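Long-range contacts in esterase (uncultured bacterium pCosCE1, PDB 7ATL), which hydrolyses carboxylic esters as a family VIII carboxylesterase related to beta-lactamases, and also shows promiscuous acyltransferase activity: residues 8-13 against 39-44; 29-35 against 353-359; 90-94 against 180-185. All coordinates share one frame; numbering follows the deposited sequence.

Contact 1 (8-13 against 39-44)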
loop_
_atom_site.group_PDB
_atom_site.type_symbol
_atom_site.label_atom_id
_atom_site.label_comp_id
_atom_site.label_asym_id
_atom_site.label_seq_id
_atom_site.Cartn_x
_atom_site.Cartn_y
_atom_site.Cartn_z
ATOM N N LEU A 8 24.234 12.736 -0.997
ATOM C CA LEU A 8 22.831 12.266 -1.058
ATOM C C LEU A 8 22.114 12.721 0.214
ATOM O O LEU A 8 21.061 13.403 0.107
ATOM C CB LEU A 8 22.860 10.740 -1.174
ATOM C CG LEU A 8 21.508 10.036 -1.139
ATOM C CD1 LEU A 8 20.933 9.904 -2.537
ATOM C CD2 LEU A 8 21.656 8.669 -0.501
ATOM N N ALA A 9 22.679 12.348 1.362
ATOM C CA ALA A 9 22.227 12.790 2.700
ATOM C C ALA A 9 21.928 14.305 2.667
ATOM O O ALA A 9 20.832 14.711 3.094
ATOM C CB ALA A 9 23.246 12.389 3.746
ATOM N N LYS A 10 22.832 15.104 2.108
ATOM C CA LYS A 10 22.668 16.568 1.919
ATOM C C LYS A 10 21.313 16.799 1.232
ATOM O O LYS A 10 20.447 17.423 1.863
ATOM C CB LYS A 10 23.879 17.122 1.143
ATOM C CG LYS A 10 23.961 18.637 0.928
ATOM C CD LYS A 10 23.778 19.499 2.180
ATOM C CE LYS A 10 24.666 19.121 3.353
ATOM N NZ LYS A 10 26.097 19.412 3.096
ATOM N N ARG A 11 21.130 16.274 0.012
ATOM C CA ARG A 11 19.980 16.584 -0.887
ATOM C C ARG A 11 18.668 16.153 -0.223
ATOM O O ARG A 11 17.708 16.964 -0.198
ATOM C CB ARG A 11 20.141 15.880 -2.240
ATOM C CG ARG A 11 21.248 16.436 -3.126
ATOM C CD ARG A 11 21.204 15.863 -4.531
ATOM N NE ARG A 11 21.324 14.398 -4.581
ATOM C CZ ARG A 11 22.459 13.690 -4.538
ATOM N NH1 ARG A 11 23.636 14.284 -4.423
ATOM N NH2 ARG A 11 22.412 12.370 -4.591
ATOM N N VAL A 12 18.645 14.935 0.321
ATOM C CA VAL A 12 17.426 14.289 0.891
ATOM C C VAL A 12 17.011 15.038 2.162
ATOM O O VAL A 12 15.847 15.499 2.212
ATOM C CB VAL A 12 17.659 12.793 1.155
ATOM C CG1 VAL A 12 16.509 12.169 1.923
ATOM C CG2 VAL A 12 17.897 12.054 -0.148
ATOM N N GLN A 13 17.926 15.155 3.129
ATOM C CA GLN A 13 17.773 15.999 4.344
ATOM C C GLN A 13 17.196 17.373 3.958
ATOM O O GLN A 13 16.255 17.852 4.637
ATOM C CB GLN A 13 19.134 16.174 5.011
ATOM C CG GLN A 13 19.055 16.839 6.372
ATOM C CD GLN A 13 18.289 15.943 7.311
ATOM O OE1 GLN A 13 18.513 14.733 7.345
ATOM N NE2 GLN A 13 17.364 16.524 8.061
ATOM N N ILE A 39 22.177 3.085 2.717
ATOM C CA ILE A 39 23.098 4.231 2.462
ATOM C C ILE A 39 22.543 5.513 3.106
ATOM O O ILE A 39 23.324 6.436 3.304
ATOM C CB ILE A 39 23.365 4.413 0.954
ATOM C CG1 ILE A 39 22.099 4.808 0.189
ATOM C CG2 ILE A 39 23.995 3.167 0.350
ATOM C CD1 ILE A 39 22.350 5.408 -1.172
ATOM N N TYR A 40 21.252 5.593 3.423
ATOM C CA TYR A 40 20.637 6.769 4.097
ATOM C C TYR A 40 19.446 6.323 4.963
ATOM O O TYR A 40 18.593 5.564 4.468
ATOM C CB TYR A 40 20.206 7.808 3.061
ATOM C CG TYR A 40 19.494 9.007 3.632
ATOM C CD1 TYR A 40 20.201 10.117 4.061
ATOM C CD2 TYR A 40 18.109 9.043 3.755
ATOM C CE1 TYR A 40 19.562 11.238 4.574
ATOM C CE2 TYR A 40 17.449 10.152 4.281
ATOM C CZ TYR A 40 18.182 11.256 4.692
ATOM O OH TYR A 40 17.574 12.361 5.206
ATOM N N ALA A 41 19.387 6.803 6.213
ATOM C CA ALA A 41 18.298 6.547 7.189
ATOM C C ALA A 41 18.046 7.808 8.013
ATOM O O ALA A 41 18.969 8.214 8.713
ATOM C CB ALA A 41 18.668 5.410 8.109
ATOM N N ASN A 42 16.844 8.383 7.987
ATOM C CA ASN A 42 16.610 9.651 8.723
ATOM C C ASN A 42 15.153 9.817 9.155
ATOM O O ASN A 42 14.274 9.773 8.294
ATOM C CB ASN A 42 17.066 10.849 7.895
ATOM C CG ASN A 42 17.266 12.064 8.768
ATOM O OD1 ASN A 42 17.756 11.949 9.891
ATOM N ND2 ASN A 42 16.851 13.214 8.273
ATOM N N ALA A 43 14.945 10.066 10.452
ATOM C CA ALA A 43 13.680 10.548 11.057
ATOM C C ALA A 43 13.723 12.074 11.125
ATOM O O ALA A 43 14.696 12.575 11.658
ATOM C CB ALA A 43 13.534 9.950 12.430
ATOM N N SER A 44 12.722 12.785 10.606
ATOM C CA SER A 44 12.647 14.269 10.658
ATOM C C SER A 44 11.337 14.699 11.328
ATOM O O SER A 44 10.337 13.974 11.179
ATOM C CB SER A 44 12.721 14.862 9.270
ATOM O OG SER A 44 13.905 14.496 8.578
#

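Contact 2 (29-35 against 353-359)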
loop_
_atom_site.group_PDB
_atom_site.type_symbol
_atom_site.label_atom_id
_atom_site.label_comp_id
_atom_site.label_asym_id
_atom_site.label_seq_id
_atom_site.Cartn_x
_atom_site.Cartn_y
_atom_site.Cartn_z
ATOM N N VAL A 29 9.976 9.368 8.175
ATOM C CA VAL A 29 11.145 8.454 8.202
ATOM C C VAL A 29 11.425 8.037 6.760
ATOM O O VAL A 29 10.508 7.501 6.138
ATOM C CB VAL A 29 10.855 7.249 9.100
ATOM C CG1 VAL A 29 12.026 6.278 9.105
ATOM C CG2 VAL A 29 10.502 7.699 10.502
ATOM N N VAL A 30 12.619 8.327 6.249
ATOM C CA VAL A 30 13.061 8.014 4.858
ATOM C C VAL A 30 14.302 7.109 4.910
ATOM O O VAL A 30 15.296 7.512 5.525
ATOM C CB VAL A 30 13.357 9.295 4.064
ATOM C CG1 VAL A 30 13.991 8.971 2.725
ATOM C CG2 VAL A 30 12.122 10.162 3.878
ATOM N N LEU A 31 14.235 5.946 4.267
ATOM C CA LEU A 31 15.324 4.934 4.185
ATOM C C LEU A 31 15.701 4.705 2.706
ATOM O O LEU A 31 14.791 4.595 1.834
ATOM C CB LEU A 31 14.846 3.630 4.823
ATOM C CG LEU A 31 14.358 3.699 6.273
ATOM C CD1 LEU A 31 14.052 2.301 6.812
ATOM C CD2 LEU A 31 15.354 4.383 7.190
ATOM N N ILE A 32 16.996 4.654 2.399
ATOM C CA ILE A 32 17.499 4.332 1.033
ATOM C C ILE A 32 18.574 3.252 1.150
ATOM O O ILE A 32 19.509 3.426 1.969
ATOM C CB ILE A 32 18.026 5.581 0.308
ATOM C CG1 ILE A 32 16.965 6.676 0.243
ATOM C CG2 ILE A 32 18.555 5.208 -1.069
ATOM C CD1 ILE A 32 17.547 8.062 0.240
ATOM N N ALA A 33 18.420 2.184 0.364
ATOM C CA ALA A 33 19.391 1.086 0.200
ATOM C C ALA A 33 19.927 1.126 -1.230
ATOM O O ALA A 33 19.157 1.499 -2.143
ATOM C CB ALA A 33 18.723 -0.233 0.500
ATOM N N ARG A 34 21.209 0.814 -1.408
ATOM C CA ARG A 34 21.763 0.420 -2.727
ATOM C C ARG A 34 22.405 -0.956 -2.581
ATOM O O ARG A 34 23.165 -1.172 -1.601
ATOM C CB ARG A 34 22.743 1.455 -3.276
ATOM C CG ARG A 34 23.119 1.190 -4.726
ATOM C CD ARG A 34 24.239 2.085 -5.184
ATOM N NE ARG A 34 23.756 3.458 -5.196
ATOM C CZ ARG A 34 24.178 4.444 -4.398
ATOM N NH1 ARG A 34 25.130 4.244 -3.493
ATOM N NH2 ARG A 34 23.642 5.645 -4.515
ATOM N N HIS A 35 22.066 -1.872 -3.490
ATOM C CA HIS A 35 22.496 -3.290 -3.402
ATOM C C HIS A 35 22.265 -3.829 -1.978
ATOM O O HIS A 35 23.083 -4.651 -1.528
ATOM C CB HIS A 35 23.964 -3.410 -3.827
ATOM C CG HIS A 35 24.138 -3.328 -5.297
ATOM N ND1 HIS A 35 23.690 -4.358 -6.156
ATOM C CD2 HIS A 35 24.703 -2.369 -6.067
ATOM C CE1 HIS A 35 23.987 -4.029 -7.394
ATOM N NE2 HIS A 35 24.614 -2.806 -7.363
ATOM N N ALA A 353 19.008 0.290 -11.087
ATOM C CA ALA A 353 19.932 1.060 -10.223
ATOM C C ALA A 353 20.226 0.291 -8.930
ATOM O O ALA A 353 21.030 0.776 -8.167
ATOM C CB ALA A 353 19.380 2.439 -9.966
ATOM N N ALA A 354 19.589 -0.859 -8.725
ATOM C CA ALA A 354 19.605 -1.696 -7.499
ATOM C C ALA A 354 19.249 -0.897 -6.237
ATOM O O ALA A 354 19.820 -1.207 -5.162
ATOM C CB ALA A 354 20.952 -2.353 -7.367
ATOM N N ILE A 355 18.335 0.070 -6.320
ATOM C CA ILE A 355 18.006 0.935 -5.146
ATOM C C ILE A 355 16.556 0.702 -4.693
ATOM O O ILE A 355 15.697 0.420 -5.532
ATOM C CB ILE A 355 18.291 2.432 -5.407
ATOM C CG1 ILE A 355 17.373 3.016 -6.472
ATOM C CG2 ILE A 355 19.757 2.708 -5.736
ATOM C CD1 ILE A 355 16.932 4.394 -6.118
ATOM N N SER A 356 16.321 0.784 -3.385
ATOM C CA SER A 356 14.985 0.788 -2.747
ATOM C C SER A 356 14.861 2.086 -1.934
ATOM O O SER A 356 15.851 2.540 -1.304
ATOM C CB SER A 356 14.752 -0.444 -1.904
ATOM O OG SER A 356 14.990 -1.652 -2.620
ATOM N N VAL A 357 13.687 2.695 -1.988
ATOM C CA VAL A 357 13.354 3.959 -1.276
ATOM C C VAL A 357 12.068 3.721 -0.497
ATOM O O VAL A 357 11.127 3.216 -1.070
ATOM C CB VAL A 357 13.217 5.120 -2.271
ATOM C CG1 VAL A 357 12.680 6.391 -1.631
ATOM C CG2 VAL A 357 14.549 5.371 -2.953
ATOM N N VAL A 358 12.065 4.051 0.781
ATOM C CA VAL A 358 10.850 4.054 1.645
ATOM C C VAL A 358 10.706 5.461 2.234
ATOM O O VAL A 358 11.662 5.960 2.858
ATOM C CB VAL A 358 10.941 2.984 2.747
ATOM C CG1 VAL A 358 9.848 3.187 3.783
ATOM C CG2 VAL A 358 10.884 1.582 2.176
ATOM N N ALA A 359 9.556 6.082 2.035
ATOM C CA ALA A 359 9.272 7.455 2.496
ATOM C C ALA A 359 7.930 7.459 3.226
ATOM O O ALA A 359 6.895 7.695 2.575
ATOM C CB ALA A 359 9.269 8.361 1.302
#

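Contact 3 (90-94 against 180-185)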
loop_
_atom_site.group_PDB
_atom_site.type_symbol
_atom_site.label_atom_id
_atom_site.label_comp_id
_atom_site.label_asym_id
_atom_site.label_seq_id
_atom_site.Cartn_x
_atom_site.Cartn_y
_atom_site.Cartn_z
ATOM N N VAL A 90 -11.763 -17.135 -7.504
ATOM C CA VAL A 90 -11.976 -16.686 -6.106
ATOM C C VAL A 90 -13.031 -17.599 -5.493
ATOM O O VAL A 90 -12.834 -18.089 -4.361
ATOM C CB VAL A 90 -12.367 -15.198 -6.052
ATOM C CG1 VAL A 90 -12.733 -14.770 -4.642
ATOM C CG2 VAL A 90 -11.252 -14.318 -6.590
ATOM N N SER A 91 -14.100 -17.842 -6.238
ATOM C CA SER A 91 -15.245 -18.671 -5.784
ATOM C C SER A 91 -14.773 -20.073 -5.340
ATOM O O SER A 91 -15.405 -20.675 -4.459
ATOM C CB SER A 91 -16.345 -18.688 -6.844
ATOM O OG SER A 91 -16.084 -19.588 -7.923
ATOM N N ARG A 92 -13.665 -20.573 -5.881
ATOM C CA ARG A 92 -13.053 -21.860 -5.440
ATOM C C ARG A 92 -12.683 -21.800 -3.949
ATOM O O ARG A 92 -12.805 -22.825 -3.254
ATOM C CB ARG A 92 -11.802 -22.151 -6.274
ATOM C CG ARG A 92 -11.038 -23.399 -5.866
ATOM C CD ARG A 92 -9.988 -23.687 -6.919
ATOM N NE ARG A 92 -9.120 -24.813 -6.608
ATOM C CZ ARG A 92 -8.236 -25.325 -7.457
ATOM N NH1 ARG A 92 -8.093 -24.796 -8.659
ATOM N NH2 ARG A 92 -7.500 -26.359 -7.099
ATOM N N TRP A 93 -12.239 -20.634 -3.492
ATOM C CA TRP A 93 -11.750 -20.416 -2.109
ATOM C C TRP A 93 -12.839 -19.775 -1.228
ATOM O O TRP A 93 -12.912 -20.112 -0.032
ATOM C CB TRP A 93 -10.461 -19.582 -2.181
ATOM C CG TRP A 93 -9.344 -20.344 -2.816
ATOM C CD1 TRP A 93 -8.840 -20.203 -4.077
ATOM C CD2 TRP A 93 -8.650 -21.448 -2.225
ATOM N NE1 TRP A 93 -7.850 -21.125 -4.297
ATOM C CE2 TRP A 93 -7.710 -21.898 -3.170
ATOM C CE3 TRP A 93 -8.712 -22.081 -0.983
ATOM C CZ2 TRP A 93 -6.840 -22.953 -2.891
ATOM C CZ3 TRP A 93 -7.858 -23.128 -0.716
ATOM C CH2 TRP A 93 -6.927 -23.553 -1.657
ATOM N N LEU A 94 -13.656 -18.874 -1.791
ATOM C CA LEU A 94 -14.819 -18.249 -1.094
ATOM C C LEU A 94 -16.095 -18.572 -1.875
ATOM O O LEU A 94 -16.513 -17.786 -2.707
ATOM C CB LEU A 94 -14.555 -16.738 -0.979
ATOM C CG LEU A 94 -13.189 -16.364 -0.408
ATOM C CD1 LEU A 94 -12.939 -14.862 -0.487
ATOM C CD2 LEU A 94 -13.057 -16.853 1.018
ATOM N N ALA A 180 -8.798 -12.776 2.523
ATOM C CA ALA A 180 -9.769 -13.830 2.875
ATOM C C ALA A 180 -9.426 -15.111 2.104
ATOM O O ALA A 180 -9.458 -16.194 2.695
ATOM C CB ALA A 180 -11.175 -13.349 2.615
ATOM N N VAL A 181 -9.067 -15.011 0.834
ATOM C CA VAL A 181 -8.615 -16.227 0.103
ATOM C C VAL A 181 -7.440 -16.850 0.868
ATOM O O VAL A 181 -7.462 -18.065 1.116
ATOM C CB VAL A 181 -8.213 -15.934 -1.351
ATOM C CG1 VAL A 181 -7.472 -17.121 -1.957
ATOM C CG2 VAL A 181 -9.410 -15.541 -2.195
ATOM N N LEU A 182 -6.444 -16.053 1.223
ATOM C CA LEU A 182 -5.234 -16.556 1.919
ATOM C C LEU A 182 -5.615 -17.297 3.216
ATOM O O LEU A 182 -4.985 -18.345 3.513
ATOM C CB LEU A 182 -4.325 -15.355 2.187
ATOM C CG LEU A 182 -3.193 -15.137 1.194
ATOM C CD1 LEU A 182 -3.639 -15.328 -0.241
ATOM C CD2 LEU A 182 -2.571 -13.779 1.396
ATOM N N GLU A 183 -6.610 -16.806 3.964
ATOM C CA GLU A 183 -7.155 -17.491 5.177
ATOM C C GLU A 183 -7.617 -18.908 4.809
ATOM O O GLU A 183 -7.291 -19.857 5.535
ATOM C CB GLU A 183 -8.342 -16.744 5.792
ATOM C CG GLU A 183 -7.977 -15.417 6.418
ATOM C CD GLU A 183 -9.132 -14.694 7.094
ATOM O OE1 GLU A 183 -10.304 -14.863 6.623
ATOM O OE2 GLU A 183 -8.853 -13.949 8.094
ATOM N N GLN A 184 -8.354 -19.059 3.719
ATOM C CA GLN A 184 -8.871 -20.386 3.322
ATOM C C GLN A 184 -7.711 -21.288 2.898
ATOM O O GLN A 184 -7.751 -22.474 3.248
ATOM C CB GLN A 184 -9.909 -20.249 2.215
ATOM C CG GLN A 184 -11.129 -19.449 2.635
ATOM C CD GLN A 184 -11.730 -19.947 3.924
ATOM O OE1 GLN A 184 -12.005 -19.181 4.831
ATOM N NE2 GLN A 184 -11.899 -21.243 4.030
ATOM N N VAL A 185 -6.703 -20.757 2.210
ATOM C CA VAL A 185 -5.533 -21.574 1.755
ATOM C C VAL A 185 -4.773 -22.115 2.980
ATOM O O VAL A 185 -4.466 -23.328 2.989
ATOM C CB VAL A 185 -4.597 -20.779 0.824
ATOM C CG1 VAL A 185 -3.343 -21.571 0.487
ATOM C CG2 VAL A 185 -5.299 -20.298 -0.438
#

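Contact 1 (8-13 against 39-44)
Helix-on-sheet packing joins the N-terminal helix to an outermost strand of the antiparallel sheet, with the ring of Y40 set against A9 and V12. The axes of helix 8-13 and strand 40-44 lie 9.6 Å apart and run roughly the same way, at a signed angle of -32°. Segment 39-44 opens with a classic beta bulge, in which I39 and Y40 both face I32 of strand 27-34.

The aromatic side chain spans the gap because CG stands trans to the backbone nitrogen (chi1 177°), extending the ring toward the helix. V12 comes from the opposite direction and sits over one ring face in a CH-pi contact: its CB is 4.2 Å from the ring centroid, displaced toward the rim, and its CG1 is 3.2 Å from Y40 CE2, a tight fit. A9 is small enough to let the ring come close to the helix backbone, with A9 CA 3.6 Å from Y40 CE1 and A9 CB 3.8 Å from Y40 CD1.

Beside the bulge, L8 CD2 meets I39 CD1 at 3.4 Å, the two branched chains crossing at about a right angle. The same methyl, L8 CD2, lies 3.9 Å from Y40 CB. The polar end of the ring is turned toward N42, whose ND2 gives a weak hydrogen bond to Y40 OH (3.3 Å). The side chain of Q13, bent at chi2, reaches across to the amide of N42, the two chains crossing at about a right angle.

V12 also touches I376 and A379 of helix 372-381, so the two terminal helices share this side of the sheet. Such packing of N- and C-terminal helices on an antiparallel sheet is characteristic of the alpha/beta domain of the serine beta-lactamase fold.

Contact 2 (29-35 against 353-359)
Four backbone hydrogen bonds join strand 29-34 to strand 355-359 in antiparallel register, and a fifth links H35 to A354 just beyond them. L31 and V358 form one hydrogen-bonded pair, with L31 N to V358 O at 2.9 Å and V358 N to L31 O at 3.0 Å. A33 and S356 form the next; here the S356 N to A33 O bond is longer, 3.2 Å. H35 N to A354 O closes the ladder where strand 29-34 ends and strand 355-359 begins. Between these rungs, CA-H...O contacts fill in, such as V30 CA to V358 O at 3.2 Å.

Side chains alternate between the two faces, most of them apolar. V30, I32 and R34 share one with A359, V357 and I355; I32 CG1 approaches V357 CG2 at 4.2 Å. The exposed R34 covers its neighbour with the aliphatic part of its chain, CG lying 3.8 Å from I355 CG2. L31 and A33 point to the other face together with V358 and S356. Beta-branched valines and isoleucines suit these extended, buried positions.

A CH-pi contact completes the end of the pair: A354 CB sits over the centre of the H35 ring, 3.5 Å from its centroid. A354 has a left-handed backbone conformation (phi 53°) and, with I355, forms a G1 beta bulge facing D350.

The buried hydroxyl of S356 hydrogen-bonds to E279 of helix 271-283, which covers L31 and V358, while helix 372-381 covers I32 and I355. Strands 37-44 and 345-350 flank the pair within the sheet.

Contact 3 (90-94 against 180-185)
W93 turns toward V181 and V185 through a chi1 of -67°, which sets CG opposite its own carbonyl carbon, and a chi2 of 104°, which stands the indole across the chain. The ring thereby presents a face to V185: CG2 of this valine lies 3.6 Å from the centroid of the six-membered ring and almost on its normal, a well-formed CH-pi contact. V181 meets the pyrrole side, its CG1 3.8 Å from W93 CG. On the opposite face of the indole rests R92 CG, so the ring lies between a valine methyl and an arginine methylene.

L94 reaches the helix with its extended chain and divides its two methyls: CD1 is 3.9 Å from A180 CB, and CD2 is 3.6 Å from Q184 CG. Q184 bends at chi2 and uses its aliphatic part here, with CG also 3.3 Å from W93 O. V90 adds CG1 against V181 CG2 at 4.2 Å. V90 O receives both W93 N and L94 N, curling the loop so that these side chains face the helix.

The indole nitrogen NE1 is satisfied by D88, and a tetraethylene glycol molecule, probably from crystallisation, lies about 4 Å from the side chain of W93. No hydrogen bond joins loop 90-94 to helix 180-185, so burial of hydrocarbon and the CH-pi contact probably supply most of what holds the two segments together.

Overall arrangement
Contacts 1 and 2 meet in one antiparallel sheet, their centres about 11 Å apart: contact 1 sets a helix on its edge strand and contact 2 pairs two strands further in. Strand 27-34 lies between strands 37-44 and 355-361, and I32 bonds through its backbone to I39 and Y40 of contact 1. Contact 2 joins chain regions more than 300 residues apart, and contact 3 is formed within the intervening sequence. Its centre lies on the far side of the molecule, about 42 Å from that of contact 1 and about 34 Å from that of contact 2. Helix 174-186 of contact 3 packs on helix 67-80, near whose start S65 and K68 fit the SxxK motif; with Y123 they probably form the active site, as in relatives.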